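Local atomic coordinates of putative uncharacterized protein (PDB entry 3UP9), a protein that probably binds L-methionine as a membrane-anchored lipoprotein of the NlpA family, and holds a selenomethionine in its pocket. Residues Gly107-Ile112 with Phe168-Ile173; Leu103-Thr108 with Leu148-Phe153; Leu90-Asn95 with Ala189-Ser194; Ala19-Tyr24 with Asp226-Tyr231; Ile111-Ala116 with Glu155-Gln160. All coordinates share one frame; numbering follows the deposited sequence.

Contact 1 of 5, residues Gly107-Ile112 with Phe168-Ile173; sequences GTIGII and FDYAVI
G110 O accepts the backbone N-H of V172, with 2.9 Å between O and N. It is one rung of a ladder between two parallel strands. In the next rung G110 N binds Y170 O. A longer, weak bond joins Y170 N to T108 O. Water 1 extends the ladder, accepting from I112 N and donating to V172 O.

At the other end, the carboxylate oxygen OD2 of D169 takes the backbone N-H of T108, with OD2 3.0 Å from T108 N. It uses the anti lone pair, the one turned away from OD1. The other oxygen, OD1, is bound by H97 NE2. T108 and D169 answer each other, each backbone N-H bonding the other's side-chain oxygen. T108 OG1 accepts the N-H of D169 at 3.3 Å between OG1 and N. OG1 can do so because it sits between the backbone N and the carbonyl carbon (chi1 54°). The same oxygen lies 3.2 Å from F168 CA.

The ring of F168 lies beside T108 and G110, with CD2 3.8 Å from G110 CA. An alanine here would probably open a gap beside T108 CB and G110 CA where the ring had been. On the face of I109 and Y170, I109 CG2 meets V172 CG2 at 4.1 Å. Strand 151-156 pairs with the other edge of strand 107-112. Helix 115-127 lies against I111 and V172, and helix 161-164 against A171 and I173.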
# COMPACT_ATOMS: atom_id res chain seq x y z
N GLY A 107 -21.47 -16.38 -4.18
CA GLY A 107 -20.01 -16.42 -4.37
C GLY A 107 -19.31 -15.63 -3.29
O GLY A 107 -19.97 -15.01 -2.46
N THR A 108 -17.98 -15.63 -3.31
CA THR A 108 -17.20 -15.04 -2.21
C THR A 108 -16.14 -14.05 -2.71
O THR A 108 -15.58 -14.25 -3.75
CB THR A 108 -16.50 -16.15 -1.43
OG1 THR A 108 -15.75 -16.94 -2.34
CG2 THR A 108 -17.52 -17.01 -0.61
N ILE A 109 -15.90 -12.97 -1.96
CA ILE A 109 -14.88 -11.98 -2.29
C ILE A 109 -14.06 -11.79 -1.03
O ILE A 109 -14.59 -11.40 -0.01
CB ILE A 109 -15.44 -10.62 -2.76
CG1 ILE A 109 -16.29 -10.80 -4.04
CG2 ILE A 109 -14.29 -9.62 -3.00
CD1 ILE A 109 -16.81 -9.51 -4.66
N GLY A 110 -12.79 -12.16 -1.10
CA GLY A 110 -11.81 -11.84 -0.08
C GLY A 110 -11.54 -10.35 0.02
O GLY A 110 -11.36 -9.68 -1.00
N ILE A 111 -11.49 -9.84 1.23
CA ILE A 111 -11.32 -8.41 1.49
C ILE A 111 -10.43 -8.27 2.73
O ILE A 111 -10.57 -9.00 3.70
CB ILE A 111 -12.71 -7.73 1.67
CG1 ILE A 111 -12.62 -6.19 1.63
CG2 ILE A 111 -13.42 -8.24 2.95
CD1 ILE A 111 -13.94 -5.52 1.26
N ILE A 112 -9.48 -7.35 2.68
CA ILE A 112 -8.58 -7.08 3.79
C ILE A 112 -9.36 -6.64 5.06
O ILE A 112 -10.50 -6.12 5.01
CB ILE A 112 -7.53 -5.99 3.36
CG1 ILE A 112 -6.23 -6.13 4.17
CG2 ILE A 112 -8.16 -4.58 3.47
CD1 ILE A 112 -5.03 -5.37 3.64
N PHE A 168 -11.60 -18.40 -2.77
CA PHE A 168 -12.68 -17.49 -3.07
C PHE A 168 -12.73 -17.14 -4.60
O PHE A 168 -11.75 -17.22 -5.33
CB PHE A 168 -12.52 -16.20 -2.22
CG PHE A 168 -12.39 -16.42 -0.71
CD1 PHE A 168 -13.16 -17.37 -0.05
CD2 PHE A 168 -11.53 -15.63 0.04
CE1 PHE A 168 -13.04 -17.56 1.34
CE2 PHE A 168 -11.41 -15.80 1.42
CZ PHE A 168 -12.16 -16.76 2.08
N ASP A 169 -13.89 -16.70 -5.05
CA ASP A 169 -14.10 -16.30 -6.44
C ASP A 169 -13.22 -15.10 -6.86
O ASP A 169 -12.70 -15.05 -7.98
CB ASP A 169 -15.60 -16.03 -6.66
CG ASP A 169 -16.47 -17.31 -6.57
OD1 ASP A 169 -16.39 -18.14 -7.51
OD2 ASP A 169 -17.26 -17.45 -5.60
N TYR A 170 -13.04 -14.15 -5.95
CA TYR A 170 -12.26 -12.93 -6.18
C TYR A 170 -11.62 -12.54 -4.90
O TYR A 170 -12.06 -12.97 -3.84
CB TYR A 170 -13.15 -11.73 -6.63
CG TYR A 170 -14.01 -12.04 -7.82
CD1 TYR A 170 -15.22 -12.69 -7.66
CD2 TYR A 170 -13.60 -11.76 -9.08
CE1 TYR A 170 -15.99 -13.04 -8.74
CE2 TYR A 170 -14.37 -12.09 -10.16
CZ TYR A 170 -15.57 -12.74 -10.01
OH TYR A 170 -16.38 -13.06 -11.11
N ALA A 171 -10.60 -11.69 -4.97
CA ALA A 171 -10.11 -11.00 -3.74
C ALA A 171 -9.66 -9.60 -4.11
O ALA A 171 -9.16 -9.43 -5.22
CB ALA A 171 -8.97 -11.79 -3.10
N VAL A 172 -9.87 -8.61 -3.24
CA VAL A 172 -9.34 -7.25 -3.48
C VAL A 172 -7.97 -7.14 -2.82
O VAL A 172 -7.83 -7.42 -1.65
CB VAL A 172 -10.30 -6.12 -3.00
CG1 VAL A 172 -9.82 -4.76 -3.49
CG2 VAL A 172 -11.75 -6.42 -3.50
N ILE A 173 -6.94 -6.72 -3.58
CA ILE A 173 -5.58 -6.89 -3.14
C ILE A 173 -4.71 -5.66 -3.45
O ILE A 173 -4.48 -5.36 -4.61
CB ILE A 173 -4.89 -8.12 -3.77
CG1 ILE A 173 -5.77 -9.39 -3.72
CG2 ILE A 173 -3.54 -8.36 -3.09
CD1 ILE A 173 -5.03 -10.69 -4.11
O HOH W 1 -9.03 -5.94 0.28

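Contact 2 of 5, residues Leu103-Thr108 with Leu148-Phe153; sequences LPDGGT and LKNFDF
Backbone bonds join G106 and G107 to N150 and D152 at the start of two parallel strands. G106 N gives its hydrogen to N150 O at 2.7 Å, from above the carbonyl plane, 39° out of it. D152 N binds G107 O at 2.9 Å, and this bond runs nearly along the C=O axis. A CA-H...O contact follows, from T108 CA to D152 O. Within segment 103-108, residues P104 to G107 form a type II beta turn, closed by G107 N to P104 O. G106 takes the positive phi of that turn (74°), which favours glycine.

The apolar part rests on L103 and F151. F151 CG lies between its backbone N and carbonyl carbon (chi1 69°), and there it meets L103 CD2 at 3.7 Å. L103 CD2 is about as near to F151 CB and CD1. The two side chains cross at about a right angle. F151 CB is 3.3 Å from G107 O. The far end of the ring turns to F153, with F151 CE2 3.4 Å above the F153 ring plane, over its centre. L130 and V131 also touch F151.

On the polar, solvent-facing side stand D105, N150 and D152. D152 OD1 makes a long, weak ion pair with K147. The chemistry implies a turn fixed chiefly by main-chain bonds, with its apolar side on F151 and its charged side toward water.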
# COMPACT_ATOMS: atom_id res chain seq x y z
N LEU A 103 -19.39 -13.35 -10.95
CA LEU A 103 -19.58 -13.60 -9.53
C LEU A 103 -20.79 -14.52 -9.37
O LEU A 103 -21.91 -14.13 -9.69
CB LEU A 103 -19.78 -12.29 -8.74
CG LEU A 103 -19.97 -12.36 -7.21
CD1 LEU A 103 -18.80 -13.07 -6.48
CD2 LEU A 103 -20.22 -10.95 -6.64
N PRO A 104 -20.56 -15.76 -8.95
CA PRO A 104 -21.69 -16.65 -8.78
C PRO A 104 -22.62 -16.16 -7.67
O PRO A 104 -22.19 -15.48 -6.76
CB PRO A 104 -21.05 -18.01 -8.42
CG PRO A 104 -19.58 -17.87 -8.73
CD PRO A 104 -19.28 -16.41 -8.60
N ASP A 105 -23.89 -16.49 -7.81
CA ASP A 105 -24.87 -16.34 -6.75
C ASP A 105 -24.42 -17.09 -5.47
O ASP A 105 -24.26 -18.31 -5.50
CB ASP A 105 -26.19 -16.96 -7.24
CG ASP A 105 -27.37 -16.38 -6.54
OD1 ASP A 105 -27.23 -15.97 -5.36
OD2 ASP A 105 -28.42 -16.28 -7.20
N GLY A 106 -24.23 -16.35 -4.38
CA GLY A 106 -23.60 -16.87 -3.15
C GLY A 106 -22.09 -17.06 -3.23
O GLY A 106 -21.49 -17.79 -2.44
N GLY A 107 -21.47 -16.38 -4.18
CA GLY A 107 -20.01 -16.42 -4.37
C GLY A 107 -19.31 -15.63 -3.29
O GLY A 107 -19.97 -15.01 -2.46
N THR A 108 -17.98 -15.63 -3.31
CA THR A 108 -17.20 -15.04 -2.21
C THR A 108 -16.14 -14.05 -2.71
O THR A 108 -15.58 -14.25 -3.75
CB THR A 108 -16.50 -16.15 -1.43
OG1 THR A 108 -15.75 -16.94 -2.34
CG2 THR A 108 -17.52 -17.01 -0.61
N LEU A 148 -25.37 -5.35 -3.47
CA LEU A 148 -26.36 -5.20 -4.58
C LEU A 148 -26.52 -6.47 -5.43
O LEU A 148 -27.37 -6.52 -6.31
CB LEU A 148 -26.08 -3.96 -5.44
CG LEU A 148 -26.16 -2.60 -4.73
CD1 LEU A 148 -25.58 -1.51 -5.64
CD2 LEU A 148 -27.56 -2.26 -4.32
N LYS A 149 -25.72 -7.50 -5.14
CA LYS A 149 -25.89 -8.85 -5.70
C LYS A 149 -25.71 -9.81 -4.52
O LYS A 149 -25.23 -9.42 -3.47
CB LYS A 149 -24.84 -9.12 -6.81
CG LYS A 149 -24.86 -8.15 -7.99
CD LYS A 149 -26.09 -8.35 -8.93
CE LYS A 149 -26.27 -7.29 -10.04
NZ LYS A 149 -25.54 -7.50 -11.33
N ASN A 150 -26.10 -11.06 -4.65
CA ASN A 150 -25.97 -12.01 -3.56
C ASN A 150 -24.59 -12.69 -3.51
O ASN A 150 -24.31 -13.61 -4.28
CB ASN A 150 -27.07 -13.07 -3.62
CG ASN A 150 -27.03 -14.01 -2.43
OD1 ASN A 150 -26.67 -15.17 -2.55
ND2 ASN A 150 -27.35 -13.48 -1.25
N PHE A 151 -23.74 -12.22 -2.62
CA PHE A 151 -22.44 -12.82 -2.39
C PHE A 151 -22.06 -12.57 -0.91
O PHE A 151 -22.76 -11.85 -0.22
CB PHE A 151 -21.41 -12.21 -3.35
CG PHE A 151 -21.08 -10.76 -3.04
CD1 PHE A 151 -21.87 -9.72 -3.53
CD2 PHE A 151 -20.01 -10.44 -2.23
CE1 PHE A 151 -21.57 -8.41 -3.21
CE2 PHE A 151 -19.73 -9.11 -1.89
CZ PHE A 151 -20.51 -8.11 -2.36
N ASP A 152 -20.96 -13.15 -0.43
CA ASP A 152 -20.41 -12.89 0.90
C ASP A 152 -18.99 -12.37 0.81
O ASP A 152 -18.17 -12.86 0.03
CB ASP A 152 -20.40 -14.18 1.73
CG ASP A 152 -21.78 -14.74 1.90
OD1 ASP A 152 -22.69 -13.94 2.23
OD2 ASP A 152 -21.98 -15.95 1.69
N PHE A 153 -18.68 -11.36 1.63
CA PHE A 153 -17.31 -10.98 1.85
C PHE A 153 -16.64 -11.94 2.82
O PHE A 153 -17.26 -12.45 3.74
CB PHE A 153 -17.21 -9.59 2.43
CG PHE A 153 -17.57 -8.49 1.47
CD1 PHE A 153 -16.70 -8.12 0.49
CD2 PHE A 153 -18.77 -7.79 1.61
CE1 PHE A 153 -17.02 -7.10 -0.39
CE2 PHE A 153 -19.09 -6.75 0.75
CZ PHE A 153 -18.21 -6.42 -0.25

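Contact 3 of 5, residues Leu90-Asn95 with Ala189-Ser194; sequences LGVFSN and ALVVES
Residues 90-93 run antiparallel to 189-193, with G91 and V192 forming a non-hydrogen-bonded pair at the edge of the five-stranded mixed sheet. This sheet belongs to one lobe of a periplasmic-binding-protein-like fold, in keeping with the NlpA family. Main-chain bonds flank that pair. V92 N binds V191 O, L190 N binds V92 O at 2.6 Å, and E193 N binds L90 O at 2.9 Å. A189 is the first residue to leave helical geometry after helix 185-188, so the chain enters the edge straight from that helix.

V92 and V191 lie side by side and point the same way. V92 CG2 touches V191 CB at 3.8 Å, and L124 and L125 of helix 115-127 pack on V92. F93 takes the opposite face. Its CE2 lies 4.1 Å from A189 CB and close to A189 N. L190 CD1 reaches past the strand to S94, 3.9 Å from S94 CB. S94 OG itself binds D169 O.

E193 has an extended chain beyond CG that carries its carboxylate to L90. This carboxylate is shared among several donors. OE2 forms a salt bridge with R120, a residue of the selenomethionine pocket, and OE1 binds N198 ND2. L90 N also reaches OE1, at 3.1 Å and from above the carboxylate plane, 61° out of it.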
# COMPACT_ATOMS: atom_id res chain seq x y z
N LEU A 90 -5.30 -0.19 -6.67
CA LEU A 90 -5.89 -1.35 -6.03
C LEU A 90 -6.57 -2.17 -7.10
O LEU A 90 -7.18 -1.61 -8.05
CB LEU A 90 -6.87 -0.91 -4.94
CG LEU A 90 -7.37 -1.97 -3.96
CD1 LEU A 90 -6.24 -2.64 -3.14
CD2 LEU A 90 -8.47 -1.33 -3.10
N GLY A 91 -6.45 -3.49 -6.99
CA GLY A 91 -7.07 -4.36 -7.97
C GLY A 91 -7.95 -5.45 -7.37
O GLY A 91 -7.80 -5.85 -6.22
N VAL A 92 -8.89 -5.89 -8.18
CA VAL A 92 -9.67 -7.08 -7.97
C VAL A 92 -8.93 -8.12 -8.78
O VAL A 92 -8.60 -7.89 -9.97
CB VAL A 92 -11.12 -6.94 -8.46
CG1 VAL A 92 -11.87 -8.26 -8.24
CG2 VAL A 92 -11.80 -5.77 -7.75
N PHE A 93 -8.60 -9.21 -8.11
CA PHE A 93 -7.92 -10.32 -8.69
C PHE A 93 -8.75 -11.55 -8.53
O PHE A 93 -9.64 -11.60 -7.71
CB PHE A 93 -6.56 -10.49 -7.99
CG PHE A 93 -5.63 -9.31 -8.18
CD1 PHE A 93 -5.68 -8.21 -7.33
CD2 PHE A 93 -4.74 -9.28 -9.23
CE1 PHE A 93 -4.83 -7.13 -7.50
CE2 PHE A 93 -3.88 -8.19 -9.41
CZ PHE A 93 -3.91 -7.14 -8.53
N SER A 94 -8.44 -12.55 -9.34
CA SER A 94 -9.11 -13.84 -9.28
C SER A 94 -8.24 -14.89 -9.98
O SER A 94 -7.54 -14.60 -10.91
CB SER A 94 -10.48 -13.71 -9.95
OG SER A 94 -11.13 -14.93 -10.21
N ASN A 95 -8.33 -16.13 -9.51
CA ASN A 95 -7.84 -17.27 -10.27
C ASN A 95 -8.96 -18.11 -10.89
O ASN A 95 -8.66 -19.13 -11.54
CB ASN A 95 -6.97 -18.18 -9.41
CG ASN A 95 -5.66 -17.55 -9.04
OD1 ASN A 95 -5.17 -16.63 -9.69
ND2 ASN A 95 -5.09 -18.03 -7.98
N ALA A 189 -5.07 -7.93 -12.97
CA ALA A 189 -6.23 -7.23 -12.32
C ALA A 189 -7.46 -7.30 -13.21
O ALA A 189 -7.38 -7.07 -14.41
CB ALA A 189 -5.91 -5.78 -11.99
N LEU A 190 -8.60 -7.67 -12.61
CA LEU A 190 -9.89 -7.74 -13.33
C LEU A 190 -10.53 -6.36 -13.44
O LEU A 190 -11.19 -6.05 -14.43
CB LEU A 190 -10.86 -8.71 -12.66
CG LEU A 190 -10.76 -10.20 -12.97
CD1 LEU A 190 -9.47 -10.79 -12.38
CD2 LEU A 190 -11.98 -10.91 -12.38
N VAL A 191 -10.33 -5.57 -12.39
CA VAL A 191 -10.87 -4.22 -12.19
C VAL A 191 -9.66 -3.47 -11.60
O VAL A 191 -8.93 -4.04 -10.76
CB VAL A 191 -12.04 -4.20 -11.16
CG1 VAL A 191 -12.54 -2.79 -10.82
CG2 VAL A 191 -13.15 -5.08 -11.64
N VAL A 192 -9.41 -2.26 -12.05
CA VAL A 192 -8.23 -1.51 -11.63
C VAL A 192 -8.76 -0.16 -11.13
O VAL A 192 -9.49 0.50 -11.83
CB VAL A 192 -7.26 -1.27 -12.81
CG1 VAL A 192 -6.06 -0.45 -12.32
CG2 VAL A 192 -6.89 -2.58 -13.53
N GLU A 193 -8.40 0.23 -9.92
CA GLU A 193 -8.71 1.50 -9.32
C GLU A 193 -8.12 2.63 -10.17
O GLU A 193 -7.01 2.53 -10.64
CB GLU A 193 -8.06 1.54 -7.95
CG GLU A 193 -8.51 2.63 -6.99
CD GLU A 193 -7.65 2.66 -5.73
OE1 GLU A 193 -6.41 2.65 -5.91
OE2 GLU A 193 -8.20 2.77 -4.61
N SER A 194 -8.90 3.70 -10.39
CA SER A 194 -8.44 4.83 -11.16
C SER A 194 -7.25 5.53 -10.51
O SER A 194 -7.24 5.67 -9.31
CB SER A 194 -9.57 5.81 -11.37
OG SER A 194 -9.04 7.10 -11.59

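Contact 4 of 5, residues Ala19-Tyr24 with Asp226-Tyr231; sequences AKILTY and DEVKQY
Y231 lays its ring against that of Y24. Y231 CB comes first, over the centre of the Y24 ring, 4.0 Å from the ring centroid. CG, anti to the backbone N (chi1 175°), is thereby placed over the Y24 face, 3.8 Å from Y24 CG. CD1 is 3.6 Å from Y24 CD1. Farther along the ring, CE2 meets I21 CA at 4.0 Å. CZ is near K20 O, and the tip OH lies 3.6 Å from K20 CB.

Y24 returns the contact. Its CB sits over the centre of the Y231 ring, so each tyrosine makes a CH-pi contact on the other. The ring planes are 18° apart, but the rings slide past each other in opposite directions and barely overlap. Y24 OH goes on to E227 CB at 3.4 Å. Deeper in, I21 CG2 meets V228 CG1 at 4.0 Å.

An alanine in place of Y231 would keep CB over the Y24 ring but would probably leave Y24 CB without the ring face it rests on and open a gap beside I21 and K20.

The axes of segments 19-24 and 226-231 approach to 10.4 Å, with their directions 132° apart. This is helix-on-helix packing, in which helix 226-235 near the C terminus lies on helix 15-28 of the N-terminal lobe.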
# COMPACT_ATOMS: atom_id res chain seq x y z
N ALA A 19 10.98 -1.64 -0.58
CA ALA A 19 12.37 -2.02 -0.33
C ALA A 19 13.20 -1.94 -1.60
O ALA A 19 14.35 -1.55 -1.53
CB ALA A 19 12.53 -3.37 0.38
N LYS A 20 12.65 -2.29 -2.75
CA LYS A 20 13.43 -2.13 -4.01
C LYS A 20 13.83 -0.66 -4.30
O LYS A 20 14.96 -0.36 -4.69
CB LYS A 20 12.65 -2.71 -5.21
CG LYS A 20 12.40 -4.19 -5.11
CD LYS A 20 11.90 -4.80 -6.42
CE LYS A 20 12.06 -6.34 -6.48
NZ LYS A 20 13.20 -6.91 -7.29
N ILE A 21 12.90 0.26 -4.14
CA ILE A 21 13.14 1.70 -4.34
C ILE A 21 14.22 2.14 -3.35
O ILE A 21 15.16 2.83 -3.72
CB ILE A 21 11.85 2.55 -4.13
CG1 ILE A 21 10.79 2.24 -5.20
CG2 ILE A 21 12.13 4.03 -4.13
CD1 ILE A 21 9.40 2.76 -4.76
N LEU A 22 14.10 1.70 -2.09
CA LEU A 22 15.10 2.08 -1.05
C LEU A 22 16.49 1.48 -1.35
O LEU A 22 17.48 2.08 -0.97
CB LEU A 22 14.67 1.70 0.36
CG LEU A 22 13.44 2.39 0.97
CD1 LEU A 22 13.16 1.72 2.31
CD2 LEU A 22 13.65 3.90 1.07
N THR A 23 16.54 0.35 -2.06
CA THR A 23 17.78 -0.34 -2.35
C THR A 23 18.45 0.42 -3.53
O THR A 23 19.64 0.71 -3.46
CB THR A 23 17.55 -1.84 -2.59
OG1 THR A 23 17.01 -2.42 -1.39
CG2 THR A 23 18.86 -2.58 -2.96
N TYR A 24 17.66 0.83 -4.54
CA TYR A 24 18.18 1.69 -5.59
C TYR A 24 18.84 2.94 -4.96
O TYR A 24 19.98 3.27 -5.25
CB TYR A 24 17.11 2.07 -6.62
CG TYR A 24 17.60 3.16 -7.52
CD1 TYR A 24 18.47 2.88 -8.55
CD2 TYR A 24 17.29 4.46 -7.27
CE1 TYR A 24 18.94 3.90 -9.38
CE2 TYR A 24 17.78 5.48 -8.04
CZ TYR A 24 18.58 5.20 -9.11
OH TYR A 24 19.07 6.25 -9.85
N ASP A 226 14.40 12.89 -9.47
CA ASP A 226 14.19 12.49 -10.86
C ASP A 226 14.75 11.08 -11.06
O ASP A 226 14.19 10.28 -11.80
CB ASP A 226 14.87 13.49 -11.83
CG ASP A 226 14.10 13.66 -13.14
OD1 ASP A 226 14.12 12.75 -14.01
OD2 ASP A 226 13.47 14.74 -13.31
N GLU A 227 15.84 10.79 -10.39
CA GLU A 227 16.47 9.44 -10.41
C GLU A 227 15.54 8.34 -9.89
O GLU A 227 15.33 7.30 -10.54
CB GLU A 227 17.81 9.44 -9.64
CG GLU A 227 18.92 10.26 -10.32
CD GLU A 227 18.89 11.76 -9.97
OE1 GLU A 227 17.98 12.29 -9.30
OE2 GLU A 227 19.82 12.48 -10.40
N VAL A 228 14.92 8.59 -8.74
CA VAL A 228 13.92 7.65 -8.24
C VAL A 228 12.69 7.51 -9.16
O VAL A 228 12.19 6.41 -9.32
CB VAL A 228 13.52 7.95 -6.78
CG1 VAL A 228 12.21 7.25 -6.43
CG2 VAL A 228 14.68 7.56 -5.87
N LYS A 229 12.22 8.61 -9.76
CA LYS A 229 11.07 8.52 -10.69
C LYS A 229 11.42 7.61 -11.89
O LYS A 229 10.61 6.74 -12.27
CB LYS A 229 10.67 9.91 -11.17
CG LYS A 229 9.52 9.94 -12.13
CD LYS A 229 8.92 11.34 -12.25
CE LYS A 229 7.76 11.28 -13.23
NZ LYS A 229 7.01 12.54 -13.29
N GLN A 230 12.61 7.80 -12.44
CA GLN A 230 13.10 7.05 -13.58
C GLN A 230 13.29 5.60 -13.19
O GLN A 230 12.87 4.72 -13.91
CB GLN A 230 14.39 7.67 -14.17
CG GLN A 230 14.06 8.97 -14.87
CD GLN A 230 15.22 9.65 -15.56
OE1 GLN A 230 16.39 9.54 -15.17
NE2 GLN A 230 14.89 10.40 -16.58
N TYR A 231 13.88 5.33 -12.05
CA TYR A 231 13.91 3.95 -11.55
C TYR A 231 12.49 3.33 -11.50
O TYR A 231 12.29 2.21 -11.97
CB TYR A 231 14.60 3.84 -10.18
CG TYR A 231 14.51 2.44 -9.60
CD1 TYR A 231 15.44 1.45 -9.98
CD2 TYR A 231 13.49 2.09 -8.69
CE1 TYR A 231 15.35 0.15 -9.49
CE2 TYR A 231 13.39 0.78 -8.19
CZ TYR A 231 14.35 -0.16 -8.59
OH TYR A 231 14.26 -1.41 -8.17

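Contact 5 of 5, residues Ile111-Ala116 with Glu155-Gln160; sequences IISDTA and EVEGPQ
I111 and E155 pair on parallel strands, and V156 N binds I111 O at 2.9 Å. E155 CA also approaches I111 O, at 3.2 Å.

Both isoleucines hold CG1 anti to the backbone N, at chi1 -167° for I111 and -154° for I112. In I111, CG2 occupies the position between the backbone N and the carbonyl carbon and lies 4.0 Å from E155 CA, while CD1 lies off toward F153. In I112, CG1 and CD1 reach G158, with CD1 3.8 Å from G158 CA. E155 has an extended chain, and its OE2 is bound by Q118 NE2.

S113 places OG between its backbone N and carbonyl carbon (chi1 58°). There OG meets water 2 at 2.7 Å, and this water accepts the N-H of G158.

Beyond S113, D114 takes the N-cap position of helix 115-127, which carries N117 and R120 of the selenomethionine pocket. Parallel strands 107-112 and 151-156 end here beside the N terminus of that helix, consistent with the ligand cleft of a periplasmic-binding-protein-like fold.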
# COMPACT_ATOMS: atom_id res chain seq x y z
N ILE A 111 -11.49 -9.84 1.23
CA ILE A 111 -11.32 -8.41 1.49
C ILE A 111 -10.43 -8.27 2.73
O ILE A 111 -10.57 -9.00 3.70
CB ILE A 111 -12.71 -7.73 1.67
CG1 ILE A 111 -12.62 -6.19 1.63
CG2 ILE A 111 -13.42 -8.24 2.95
CD1 ILE A 111 -13.94 -5.52 1.26
N ILE A 112 -9.48 -7.35 2.68
CA ILE A 112 -8.58 -7.08 3.79
C ILE A 112 -9.36 -6.64 5.06
O ILE A 112 -10.50 -6.12 5.01
CB ILE A 112 -7.53 -5.99 3.36
CG1 ILE A 112 -6.23 -6.13 4.17
CG2 ILE A 112 -8.16 -4.58 3.47
CD1 ILE A 112 -5.03 -5.37 3.64
N SER A 113 -8.71 -6.80 6.21
CA SER A 113 -9.40 -6.61 7.50
C SER A 113 -9.12 -5.28 8.19
O SER A 113 -9.86 -4.92 9.06
CB SER A 113 -9.10 -7.79 8.45
OG SER A 113 -7.71 -7.88 8.63
N ASP A 114 -8.11 -4.53 7.77
CA ASP A 114 -7.86 -3.20 8.36
C ASP A 114 -8.87 -2.15 7.82
O ASP A 114 -9.27 -2.24 6.65
CB ASP A 114 -6.39 -2.80 8.18
CG ASP A 114 -6.07 -2.22 6.79
OD1 ASP A 114 -6.35 -1.00 6.52
OD2 ASP A 114 -5.45 -2.97 5.99
N THR A 115 -9.27 -1.20 8.68
CA THR A 115 -10.27 -0.18 8.36
C THR A 115 -10.02 0.59 7.04
O THR A 115 -10.86 0.55 6.16
CB THR A 115 -10.37 0.83 9.51
OG1 THR A 115 -10.62 0.09 10.73
CG2 THR A 115 -11.42 1.91 9.26
N ALA A 116 -8.87 1.26 6.93
CA ALA A 116 -8.55 2.12 5.79
C ALA A 116 -8.58 1.41 4.44
O ALA A 116 -9.09 1.97 3.44
CB ALA A 116 -7.19 2.74 5.99
N GLU A 155 -13.29 -11.69 5.22
CA GLU A 155 -12.17 -10.90 5.71
C GLU A 155 -11.00 -11.79 5.84
O GLU A 155 -11.09 -12.85 6.39
CB GLU A 155 -12.46 -10.33 7.07
CG GLU A 155 -13.43 -9.18 7.08
CD GLU A 155 -13.31 -8.41 8.38
OE1 GLU A 155 -12.88 -9.03 9.38
OE2 GLU A 155 -13.58 -7.19 8.41
N VAL A 156 -9.87 -11.33 5.34
CA VAL A 156 -8.66 -12.08 5.31
C VAL A 156 -7.61 -11.06 5.75
O VAL A 156 -7.75 -9.85 5.51
CB VAL A 156 -8.47 -12.61 3.88
CG1 VAL A 156 -7.02 -12.81 3.52
CG2 VAL A 156 -9.22 -13.91 3.71
N GLU A 157 -6.58 -11.53 6.44
CA GLU A 157 -5.49 -10.64 6.82
C GLU A 157 -4.69 -10.37 5.56
O GLU A 157 -4.64 -11.19 4.69
CB GLU A 157 -4.61 -11.26 7.92
CG GLU A 157 -5.17 -11.08 9.34
CD GLU A 157 -4.33 -11.80 10.40
OE1 GLU A 157 -3.58 -12.73 10.04
OE2 GLU A 157 -4.40 -11.43 11.59
N GLY A 158 -4.08 -9.19 5.46
CA GLY A 158 -3.41 -8.77 4.25
C GLY A 158 -2.47 -9.75 3.58
O GLY A 158 -2.53 -9.91 2.37
N PRO A 159 -1.56 -10.38 4.34
CA PRO A 159 -0.62 -11.28 3.66
C PRO A 159 -1.26 -12.60 3.20
O PRO A 159 -0.60 -13.37 2.53
CB PRO A 159 0.47 -11.55 4.72
CG PRO A 159 0.31 -10.48 5.72
CD PRO A 159 -1.11 -10.03 5.70
N GLN A 160 -2.51 -12.84 3.58
CA GLN A 160 -3.26 -14.05 3.20
C GLN A 160 -4.15 -13.80 1.96
O GLN A 160 -4.81 -14.71 1.44
CB GLN A 160 -4.13 -14.50 4.41
CG GLN A 160 -3.33 -15.03 5.59
CD GLN A 160 -2.33 -16.09 5.15
OE1 GLN A 160 -2.71 -17.14 4.61
NE2 GLN A 160 -1.05 -15.80 5.34
O HOH W 2 -5.24 -7.43 7.63

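From the N terminus, helix 15-28 opens the longest loop, which contact 4 closes near the C terminus. All other contacts nest inside it. Strand 91-93 opens the next loop, closed by contact 3 at 191-192, and contacts 1, 2 and 5 lie within this one. Strand 107-112 serves all three: contacts 2 and 5 join it to strand 151-156 at its two ends and cross along the chain, while contact 1 joins it to strand 170-173. Strand 91-93 then bonds to 170-173 through F93 O and A171 N, linking contacts 1 and 3. Four contacts thus build one sheet, while contact 4, on the opposite side of the chain's centre from contact 1, ties helix 15-28 to helix 226-235.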